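Long-range contacts in PrimPol AEP domain (PP-N190) (Cyanophage S-2L, PDB 6ZP9), which probably synthesises primers and extends DNA as the primase-polymerase of a phage whose genome carries 2-aminoadenine instead of adenine: residues A[111-117]-A[176-182]; A[87-93]-A[121-127]; A[106-110]-A[145-149]; A[18-23]-A[163-167]. Residue numbers count along the deposited sequence, not the author numbering.

Contact 1 of 4, residues A[111-117]-A[176-182]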
# COMPACT_ATOMS: atom_id res chain seq x y z
N ARG A 111 -10.64 -11.61 6.26
CA ARG A 111 -9.23 -11.56 6.62
C ARG A 111 -8.41 -10.94 5.49
O ARG A 111 -8.61 -11.31 4.32
CB ARG A 111 -8.71 -12.97 6.92
CG ARG A 111 -7.25 -13.01 7.33
CD ARG A 111 -6.82 -14.42 7.68
NE ARG A 111 -7.65 -14.98 8.74
CZ ARG A 111 -7.44 -14.79 10.04
NH1 ARG A 111 -6.43 -14.04 10.47
NH2 ARG A 111 -8.27 -15.34 10.92
N PRO A 112 -7.52 -10.00 5.77
CA PRO A 112 -6.71 -9.40 4.70
C PRO A 112 -5.87 -10.46 3.99
O PRO A 112 -5.46 -11.47 4.58
CB PRO A 112 -5.83 -8.39 5.44
CG PRO A 112 -6.61 -8.06 6.69
CD PRO A 112 -7.28 -9.35 7.08
N SER A 113 -5.64 -10.24 2.69
CA SER A 113 -4.71 -11.09 1.96
C SER A 113 -3.32 -11.03 2.59
O SER A 113 -2.62 -12.05 2.67
CB SER A 113 -4.64 -10.68 0.50
OG SER A 113 -5.91 -10.82 -0.13
N PHE A 114 -2.88 -9.83 2.99
CA PHE A 114 -1.64 -9.67 3.74
C PHE A 114 -1.69 -8.33 4.46
O PHE A 114 -2.54 -7.49 4.20
CB PHE A 114 -0.40 -9.77 2.85
CG PHE A 114 -0.22 -8.62 1.89
CD1 PHE A 114 -0.85 -8.62 0.66
CD2 PHE A 114 0.64 -7.57 2.18
CE1 PHE A 114 -0.66 -7.60 -0.24
CE2 PHE A 114 0.84 -6.53 1.28
CZ PHE A 114 0.18 -6.55 0.05
N GLN A 115 -0.76 -8.16 5.39
CA GLN A 115 -0.64 -6.94 6.16
C GLN A 115 0.80 -6.46 6.08
O GLN A 115 1.70 -7.19 5.67
CB GLN A 115 -1.08 -7.16 7.62
CG GLN A 115 -2.53 -7.61 7.72
CD GLN A 115 -2.99 -7.87 9.13
OE1 GLN A 115 -2.56 -8.83 9.77
NE2 GLN A 115 -3.89 -7.02 9.63
N LEU A 116 1.01 -5.20 6.46
CA LEU A 116 2.32 -4.59 6.35
C LEU A 116 2.60 -3.76 7.59
O LEU A 116 1.78 -2.91 7.97
CB LEU A 116 2.43 -3.73 5.09
CG LEU A 116 3.85 -3.25 4.80
CD1 LEU A 116 4.18 -3.42 3.33
CD2 LEU A 116 3.99 -1.79 5.21
N ARG A 117 3.74 -4.02 8.20
CA ARG A 117 4.22 -3.20 9.31
C ARG A 117 5.11 -2.11 8.72
O ARG A 117 6.10 -2.41 8.07
CB ARG A 117 5.00 -4.09 10.31
CG ARG A 117 5.15 -3.56 11.73
CD ARG A 117 4.70 -4.59 12.77
NE ARG A 117 5.12 -5.94 12.41
CZ ARG A 117 4.48 -7.06 12.75
NH1 ARG A 117 4.95 -8.24 12.36
NH2 ARG A 117 3.36 -7.01 13.48
N ALA A 176 10.22 -1.72 6.80
CA ALA A 176 8.85 -2.19 6.64
C ALA A 176 8.83 -3.67 6.28
O ALA A 176 9.66 -4.15 5.50
CB ALA A 176 8.14 -1.37 5.57
N GLN A 177 7.86 -4.39 6.83
CA GLN A 177 7.83 -5.84 6.71
C GLN A 177 6.42 -6.33 6.40
O GLN A 177 5.45 -5.92 7.06
CB GLN A 177 8.32 -6.50 8.01
CG GLN A 177 8.16 -8.00 8.05
CD GLN A 177 9.34 -8.73 7.46
OE1 GLN A 177 10.32 -8.11 7.05
NE2 GLN A 177 9.26 -10.06 7.41
N ILE A 178 6.30 -7.22 5.41
CA ILE A 178 5.04 -7.90 5.13
C ILE A 178 4.84 -9.02 6.14
O ILE A 178 5.80 -9.71 6.51
CB ILE A 178 5.02 -8.42 3.69
CG1 ILE A 178 4.81 -7.23 2.76
CG2 ILE A 178 3.91 -9.47 3.48
CD1 ILE A 178 4.97 -7.56 1.34
N PHE A 179 3.61 -9.19 6.62
CA PHE A 179 3.32 -10.27 7.55
C PHE A 179 1.87 -10.71 7.38
O PHE A 179 1.06 -10.03 6.75
CB PHE A 179 3.64 -9.85 9.00
CG PHE A 179 2.69 -8.82 9.57
CD1 PHE A 179 2.79 -7.48 9.21
CD2 PHE A 179 1.70 -9.21 10.47
CE1 PHE A 179 1.92 -6.53 9.74
CE2 PHE A 179 0.82 -8.27 11.01
CZ PHE A 179 0.93 -6.92 10.65
N ASN A 180 1.56 -11.89 7.92
CA ASN A 180 0.22 -12.47 7.86
C ASN A 180 -0.29 -12.64 6.43
O ASN A 180 -1.49 -12.50 6.15
CB ASN A 180 -0.78 -11.66 8.70
CG ASN A 180 -0.62 -11.91 10.19
OD1 ASN A 180 -0.01 -12.90 10.61
ND2 ASN A 180 -1.20 -11.02 10.99
N ALA A 181 0.61 -12.96 5.50
CA ALA A 181 0.18 -13.30 4.15
C ALA A 181 -0.55 -14.64 4.16
O ALA A 181 -0.13 -15.59 4.82
CB ALA A 181 1.37 -13.34 3.19
N THR A 182 -1.67 -14.70 3.45
CA THR A 182 -2.48 -15.91 3.41
C THR A 182 -2.54 -16.54 2.04
O THR A 182 -2.92 -17.71 1.93
CB THR A 182 -3.92 -15.61 3.86
OG1 THR A 182 -4.54 -14.79 2.87
CG2 THR A 182 -3.94 -14.88 5.18
O HOH W 1 -3.85 -11.44 6.84
O HOH W 2 -6.92 -13.89 3.41
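Strands 114-117 and 177-179 run antiparallel at an edge of a four-stranded sheet, with Q115/F179 and R117/Q177 as hydrogen-bonded pairs and L116/I178 as the non-hydrogen-bonded pair between them. Amide N and carbonyl O are satisfied both ways at the hydrogen-bonded pairs, for example Q115 N to F179 O and F179 N to Q115 O, both 2.9 Å. The side chains sort by face. On that of Q115 and R117, F179 adopts the p rotamer, which swings its ring over the neighbouring strand. The R117 guanidinium lies flat on one side of this ring, a cation-pi contact with CZ 3.8 Å from the centroid, while Q115 CB makes a CH-pi contact with the other side. R117 was deposited in two conformers, and this stack belongs to the one given. The m,t conformation of Q115 carries OE1 to N180 ND2 (2.9 Å); its NE2 turns to H125 and V101 O. On the opposite face L116 CD1 meets I178 CG1 at 3.9 Å, and F114 CD2 meets I178 CG2 at 4.0 Å. At the far end T182 N reaches S113 O (2.9 Å), and S113 OG engages E184 O. S113 and F114 both oppose Y126, a classic beta bulge. Helix 16-25 covers the face of F114, L116 and I178, helix 97-102 borders F179 and N180, and strand 123-129 flanks 114-117.

Contact 2 of 4, residues A[87-93]-A[121-127]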
# COMPACT_ATOMS: atom_id res chain seq x y z
N ALA A 87 -6.00 -4.45 -5.72
CA ALA A 87 -6.32 -4.66 -4.32
C ALA A 87 -7.06 -3.44 -3.79
O ALA A 87 -6.89 -2.34 -4.31
CB ALA A 87 -5.03 -4.87 -3.50
N ILE A 88 -7.88 -3.64 -2.75
CA ILE A 88 -8.27 -2.53 -1.89
C ILE A 88 -7.41 -2.62 -0.63
O ILE A 88 -6.83 -3.66 -0.32
CB ILE A 88 -9.78 -2.53 -1.54
CG1 ILE A 88 -10.20 -3.88 -0.94
CG2 ILE A 88 -10.61 -2.13 -2.77
CD1 ILE A 88 -11.66 -3.92 -0.50
N PHE A 89 -7.32 -1.50 0.10
CA PHE A 89 -6.35 -1.40 1.18
C PHE A 89 -6.69 -0.20 2.05
O PHE A 89 -7.36 0.74 1.61
CB PHE A 89 -4.93 -1.27 0.63
CG PHE A 89 -4.78 -0.22 -0.44
CD1 PHE A 89 -4.98 -0.55 -1.78
CD2 PHE A 89 -4.46 1.08 -0.11
CE1 PHE A 89 -4.86 0.41 -2.77
CE2 PHE A 89 -4.33 2.05 -1.10
CZ PHE A 89 -4.53 1.71 -2.43
N GLY A 90 -6.21 -0.24 3.29
CA GLY A 90 -6.43 0.91 4.16
C GLY A 90 -5.66 0.80 5.46
O GLY A 90 -4.94 -0.17 5.71
N GLU A 91 -5.83 1.82 6.29
CA GLU A 91 -5.13 1.91 7.56
C GLU A 91 -5.94 2.76 8.51
O GLU A 91 -6.64 3.68 8.08
CB GLU A 91 -3.73 2.52 7.38
CG GLU A 91 -3.78 3.93 6.78
CD GLU A 91 -2.42 4.60 6.61
OE1 GLU A 91 -1.52 4.40 7.45
OE2 GLU A 91 -2.25 5.35 5.62
N TRP A 92 -5.83 2.47 9.80
CA TRP A 92 -6.35 3.38 10.81
C TRP A 92 -5.35 4.50 11.06
O TRP A 92 -4.13 4.30 10.99
CB TRP A 92 -6.67 2.64 12.11
CG TRP A 92 -7.99 1.91 12.00
CD1 TRP A 92 -9.25 2.47 12.02
CD2 TRP A 92 -8.19 0.50 11.80
NE1 TRP A 92 -10.20 1.49 11.86
CE2 TRP A 92 -9.58 0.28 11.73
CE3 TRP A 92 -7.32 -0.59 11.69
CZ2 TRP A 92 -10.13 -1.00 11.55
CZ3 TRP A 92 -7.86 -1.86 11.51
CH2 TRP A 92 -9.26 -2.05 11.44
N ASP A 93 -5.87 5.70 11.32
CA ASP A 93 -5.00 6.85 11.56
C ASP A 93 -4.18 6.68 12.83
O ASP A 93 -3.10 7.26 12.95
CB ASP A 93 -5.83 8.13 11.64
CG ASP A 93 -5.09 9.34 11.10
OD1 ASP A 93 -3.93 9.19 10.68
OD2 ASP A 93 -5.66 10.45 11.12
N LYS A 121 3.06 4.59 12.70
CA LYS A 121 1.95 4.47 13.63
C LYS A 121 0.82 3.58 13.14
O LYS A 121 -0.13 3.37 13.89
CB LYS A 121 1.39 5.86 13.94
CG LYS A 121 0.80 6.57 12.73
CD LYS A 121 0.19 7.91 13.10
CE LYS A 121 -0.22 8.69 11.85
NZ LYS A 121 -1.66 8.51 11.53
N SER A 122 0.90 3.04 11.92
CA SER A 122 -0.24 2.33 11.34
C SER A 122 0.19 1.01 10.71
O SER A 122 1.27 0.90 10.14
CB SER A 122 -0.89 3.18 10.21
OG SER A 122 -1.43 4.38 10.73
N ILE A 123 -0.66 0.01 10.87
CA ILE A 123 -0.62 -1.21 10.09
C ILE A 123 -1.35 -0.96 8.78
O ILE A 123 -2.37 -0.25 8.75
CB ILE A 123 -1.27 -2.37 10.88
CG1 ILE A 123 -0.56 -2.60 12.22
CG2 ILE A 123 -1.38 -3.65 10.02
CD1 ILE A 123 0.90 -3.03 12.12
N HIS A 124 -0.84 -1.52 7.69
CA HIS A 124 -1.51 -1.46 6.40
C HIS A 124 -2.15 -2.81 6.09
O HIS A 124 -1.52 -3.86 6.26
CB HIS A 124 -0.52 -1.08 5.29
CG HIS A 124 -0.06 0.35 5.37
ND1 HIS A 124 0.76 0.93 4.43
CD2 HIS A 124 -0.31 1.31 6.29
CE1 HIS A 124 0.99 2.19 4.76
NE2 HIS A 124 0.35 2.44 5.88
N HIS A 125 -3.41 -2.78 5.66
CA HIS A 125 -4.18 -3.98 5.36
C HIS A 125 -4.50 -4.01 3.87
O HIS A 125 -4.94 -3.01 3.32
CB HIS A 125 -5.49 -4.01 6.16
CG HIS A 125 -5.32 -3.63 7.59
ND1 HIS A 125 -5.12 -4.57 8.59
CD2 HIS A 125 -5.32 -2.42 8.20
CE1 HIS A 125 -5.00 -3.95 9.75
NE2 HIS A 125 -5.11 -2.65 9.54
N TYR A 126 -4.29 -5.16 3.24
CA TYR A 126 -4.56 -5.34 1.82
C TYR A 126 -5.49 -6.52 1.56
O TYR A 126 -5.33 -7.59 2.15
CB TYR A 126 -3.28 -5.58 1.05
CG TYR A 126 -2.33 -4.42 0.90
CD1 TYR A 126 -1.43 -4.10 1.92
CD2 TYR A 126 -2.29 -3.68 -0.27
CE1 TYR A 126 -0.53 -3.07 1.76
CE2 TYR A 126 -1.41 -2.65 -0.43
CZ TYR A 126 -0.53 -2.35 0.58
OH TYR A 126 0.37 -1.32 0.41
N TRP A 127 -6.42 -6.33 0.64
CA TRP A 127 -7.27 -7.41 0.13
C TRP A 127 -7.06 -7.47 -1.38
O TRP A 127 -7.44 -6.54 -2.10
CB TRP A 127 -8.74 -7.17 0.49
CG TRP A 127 -9.07 -7.23 1.97
CD1 TRP A 127 -9.64 -8.29 2.64
CD2 TRP A 127 -8.90 -6.19 2.93
NE1 TRP A 127 -9.81 -7.97 3.97
CE2 TRP A 127 -9.37 -6.69 4.17
CE3 TRP A 127 -8.39 -4.89 2.87
CZ2 TRP A 127 -9.33 -5.93 5.34
CZ3 TRP A 127 -8.36 -4.13 4.05
CH2 TRP A 127 -8.83 -4.66 5.26
O HOH W 3 0.99 4.96 7.19
O HOH W 4 -4.33 0.08 10.50
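These antiparallel strands, 85-90 and 123-129, belong to one of the two sheets of the archaeo-eukaryotic primase (AEP) fold. S122-I123-H124 fits the SxH signature of that family and E91-W92-D93 resembles its acidic DxD/E motif, so this end is probably the active site. Four backbone bonds join the strands: I88 N to W127 O (3.0 Å), W127 N to I88 O (2.9 Å), G90 N to H125 O and H125 N to G90 O (both 3.0 Å). S122 OG donates to W92 O at 2.7 Å. One water accepts from W92 N, donates to I123 O and touches H125 NE2; the other ring nitrogen, ND1, is hydrogen-bonded to Q115 NE2. E91 OE2 is held by N155, while its OE1 receives a water and a weak bond from H124 NE2 (3.1 Å). The indole nitrogens of W92 and W127 go to A149 O and P110 O. K121 NZ forms a salt bridge to D93 OD1 (2.5 Å) and a very short bond to D93 O (2.4 Å).

Contact 3 of 4, residues A[106-110]-A[145-149]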
# COMPACT_ATOMS: atom_id res chain seq x y z
N ALA A 106 -13.48 -7.39 14.02
CA ALA A 106 -14.62 -6.78 14.70
C ALA A 106 -15.41 -5.85 13.79
O ALA A 106 -16.58 -5.59 14.07
CB ALA A 106 -14.14 -6.02 15.94
N CYS A 107 -14.81 -5.36 12.71
CA CYS A 107 -15.51 -4.57 11.70
C CYS A 107 -16.40 -5.39 10.80
O CYS A 107 -17.18 -4.81 10.03
CB CYS A 107 -14.50 -3.84 10.80
SG CYS A 107 -13.52 -2.67 11.63
N GLY A 108 -16.28 -6.71 10.81
CA GLY A 108 -16.97 -7.52 9.83
C GLY A 108 -16.26 -7.64 8.51
O GLY A 108 -16.87 -8.08 7.53
N LEU A 109 -15.00 -7.28 8.44
CA LEU A 109 -14.23 -7.46 7.22
C LEU A 109 -13.73 -8.90 7.12
O LEU A 109 -13.55 -9.57 8.13
CB LEU A 109 -13.04 -6.51 7.21
CG LEU A 109 -13.40 -5.05 7.04
CD1 LEU A 109 -12.21 -4.17 7.35
CD2 LEU A 109 -13.90 -4.83 5.63
N PRO A 110 -13.49 -9.39 5.90
CA PRO A 110 -12.79 -10.67 5.75
C PRO A 110 -11.31 -10.49 6.05
O PRO A 110 -10.79 -9.37 6.10
CB PRO A 110 -13.04 -11.03 4.29
CG PRO A 110 -13.19 -9.73 3.61
CD PRO A 110 -13.83 -8.79 4.60
N LEU A 145 -14.92 0.27 1.93
CA LEU A 145 -13.98 -0.28 2.90
C LEU A 145 -13.61 0.78 3.94
O LEU A 145 -13.60 0.51 5.15
CB LEU A 145 -12.73 -0.79 2.18
CG LEU A 145 -11.55 -1.20 3.08
CD1 LEU A 145 -11.87 -2.47 3.85
CD2 LEU A 145 -10.26 -1.35 2.27
N ILE A 146 -13.30 1.99 3.48
CA ILE A 146 -12.96 3.08 4.40
C ILE A 146 -14.10 3.35 5.37
O ILE A 146 -13.87 3.52 6.57
CB ILE A 146 -12.59 4.35 3.60
CG1 ILE A 146 -11.26 4.13 2.85
CG2 ILE A 146 -12.54 5.57 4.53
CD1 ILE A 146 -10.98 5.17 1.78
N ALA A 147 -15.34 3.37 4.86
CA ALA A 147 -16.49 3.69 5.70
C ALA A 147 -16.72 2.62 6.76
O ALA A 147 -16.96 2.94 7.94
CB ALA A 147 -17.74 3.84 4.82
N LEU A 148 -16.65 1.35 6.37
CA LEU A 148 -16.99 0.26 7.27
C LEU A 148 -15.95 0.11 8.37
O LEU A 148 -16.29 -0.16 9.53
CB LEU A 148 -17.13 -1.04 6.48
CG LEU A 148 -17.23 -2.31 7.33
CD1 LEU A 148 -18.47 -2.26 8.19
CD2 LEU A 148 -17.21 -3.57 6.47
N ALA A 149 -14.67 0.26 8.03
CA ALA A 149 -13.61 0.11 9.02
C ALA A 149 -13.35 1.38 9.81
O ALA A 149 -12.78 1.31 10.91
CB ALA A 149 -12.32 -0.35 8.34
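A loop packs here against the last turn of a helix through apolar side chains, at the periphery of the alpha/beta fold of the AEP domain, about 17 Å from the centre of the chain to the centre of the contact. Residues 106-110 belong to the link between helix 97-102 and strand 114-117, while 145-149 close helix 135-149; together they bury 251 Å². L109 is the main projection. Its CB points toward the helix, and both of its methyls meet the helix surface: CD2 lies 3.6 Å from L145 CD1 and from L148 CD2, and CD1 lies 3.9 Å from A149 CB and equally near L145 CD1. Residues three and four apart, L145, L148 and A149 offer one side of the helix to this leucine. The CB of L145 points sideways, but the side chain curls back so that CD1 reaches L109. W127 of the neighbouring strand touches both L109 and L145 and so continues the apolar layer onto the sheet. The chain can bend between C107 and L109 because G108 has a positive phi of 83°, where a side chain would be jammed against the carbonyl O of C107. C107, just before the bend, also meets the helix end, its carbonyl O 3.4 Å from L148 CD1 and its SG 3.8 Å from A149 CA.

Contact 4 of 4, residues A[18-23]-A[163-167]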
# COMPACT_ATOMS: atom_id res chain seq x y z
N GLN A 18 11.82 -8.34 0.20
CA GLN A 18 10.55 -7.79 0.65
C GLN A 18 9.92 -6.92 -0.43
O GLN A 18 8.69 -6.94 -0.61
CB GLN A 18 10.77 -7.02 1.94
CG GLN A 18 10.86 -7.94 3.15
CD GLN A 18 9.49 -8.44 3.59
OE1 GLN A 18 8.62 -7.65 3.94
NE2 GLN A 18 9.30 -9.75 3.57
N ILE A 19 10.73 -6.15 -1.16
CA ILE A 19 10.19 -5.35 -2.26
C ILE A 19 9.51 -6.26 -3.29
O ILE A 19 8.36 -6.02 -3.70
CB ILE A 19 11.30 -4.51 -2.92
CG1 ILE A 19 11.74 -3.39 -1.97
CG2 ILE A 19 10.80 -3.93 -4.25
CD1 ILE A 19 12.75 -2.43 -2.60
N LEU A 20 10.21 -7.31 -3.73
CA LEU A 20 9.62 -8.19 -4.74
C LEU A 20 8.40 -8.92 -4.20
O LEU A 20 7.43 -9.15 -4.94
CB LEU A 20 10.67 -9.18 -5.24
CG LEU A 20 11.74 -8.50 -6.10
CD1 LEU A 20 12.82 -9.49 -6.48
CD2 LEU A 20 11.14 -7.84 -7.34
N LEU A 21 8.41 -9.26 -2.90
CA LEU A 21 7.24 -9.90 -2.30
C LEU A 21 6.04 -8.96 -2.29
O LEU A 21 4.92 -9.39 -2.57
CB LEU A 21 7.57 -10.37 -0.88
CG LEU A 21 6.39 -10.99 -0.11
CD1 LEU A 21 5.91 -12.28 -0.75
CD2 LEU A 21 6.74 -11.20 1.35
N HIS A 22 6.26 -7.69 -1.95
CA HIS A 22 5.18 -6.70 -2.01
C HIS A 22 4.56 -6.65 -3.40
O HIS A 22 3.34 -6.71 -3.56
CB HIS A 22 5.73 -5.33 -1.61
CG HIS A 22 4.69 -4.36 -1.14
ND1 HIS A 22 5.00 -3.20 -0.46
CD2 HIS A 22 3.33 -4.37 -1.26
CE1 HIS A 22 3.89 -2.53 -0.18
NE2 HIS A 22 2.87 -3.22 -0.65
N LEU A 23 5.41 -6.56 -4.44
CA LEU A 23 4.92 -6.54 -5.81
C LEU A 23 4.21 -7.84 -6.18
O LEU A 23 3.17 -7.82 -6.85
CB LEU A 23 6.09 -6.29 -6.78
CG LEU A 23 6.39 -4.84 -7.20
CD1 LEU A 23 6.49 -3.96 -5.99
CD2 LEU A 23 7.69 -4.79 -7.97
N ARG A 163 3.36 2.78 1.55
CA ARG A 163 4.71 2.43 2.00
C ARG A 163 5.16 1.11 1.40
O ARG A 163 4.41 0.13 1.40
CB ARG A 163 4.73 2.30 3.48
CG ARG A 163 4.81 3.62 4.22
CD ARG A 163 6.11 4.38 4.05
NE ARG A 163 6.02 5.61 4.77
CZ ARG A 163 6.60 5.83 5.92
NH1 ARG A 163 6.41 6.96 6.53
NH2 ARG A 163 7.38 4.96 6.42
N LEU A 164 6.38 1.08 0.88
CA LEU A 164 6.95 -0.09 0.23
C LEU A 164 7.67 -0.98 1.25
O LEU A 164 8.49 -0.50 2.04
CB LEU A 164 7.90 0.37 -0.88
CG LEU A 164 8.69 -0.68 -1.64
CD1 LEU A 164 7.75 -1.62 -2.41
CD2 LEU A 164 9.72 -0.03 -2.57
N ALA A 165 7.36 -2.28 1.23
CA ALA A 165 8.02 -3.24 2.11
C ALA A 165 9.51 -3.31 1.80
O ALA A 165 9.93 -3.12 0.66
CB ALA A 165 7.41 -4.64 1.97
N GLY A 166 10.31 -3.57 2.83
CA GLY A 166 11.73 -3.75 2.65
C GLY A 166 12.56 -2.49 2.64
O GLY A 166 13.78 -2.57 2.45
N CYS A 167 11.94 -1.32 2.83
CA CYS A 167 12.67 -0.06 2.93
C CYS A 167 12.47 0.55 4.30
O CYS A 167 11.43 0.34 4.93
CB CYS A 167 12.23 0.96 1.86
SG CYS A 167 12.30 0.31 0.19
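Helix 16-25 lies against a tight type II beta turn, L164 to C167, and the two surfaces interlock closely. The methyl of A165 is the bump of the turn: pointing toward the helix, CB settles between residues one helical turn apart, 3.7 Å from Q18 O and 3.7 Å from H22 ND1. Beside it the turn falls to a flat place at G166, whose CA comes within 3.5 Å of Q18 CB. A side chain here would run into Q18 CB, and the positive phi of 85° at this third position of the turn suits glycine in any case. I19 supplies the reciprocal projection. Its CD1 fits between L164 CD2 and C167 SG, 3.9 Å from each, and its CG1 presses to 3.2 Å from A165 O. H22 closes the other side with its ring edge facing the chain, so that ND1 accepts the A165 N hydrogen at 3.0 Å, with a nearly straight angle of 171°, and CE1 lies 3.1 Å from R163 O. L164 CD1 packs 3.7 Å from the same ND1. The contact is buried and joins parts of the chain 140 residues apart. L23 and L164 both rest on I70 of strand 67-71, whereas H22 and A165 both touch L116 of strand 114-117 and I178 of strand 177-179, so the helix and the turn bridge the two sheets.

How the contacts relate
Contacts 1 and 2 share one sheet through strands 114-117 and 123-129: L116 N is 2.9 Å from H124 O and F114 O 3.1 Å from Y126 N. Contact 4 attaches to segment 176-182 of contact 1, where I178 N and Q18 OE1 are 2.8 Å apart, as are A176 O and G166 N. Contact 3 meets contact 2 through W127 NE1 and P110 O (2.7 Å) and W92 NE1 and A149 O (2.8 Å). Contacts 3 and 4 are about 25 Å apart, centre to centre. The probable active site is the E91/D93/H124 end of contact 2; a bound calcium lies about 8 Å from the S113 side chain and about 10 Å from that of W127.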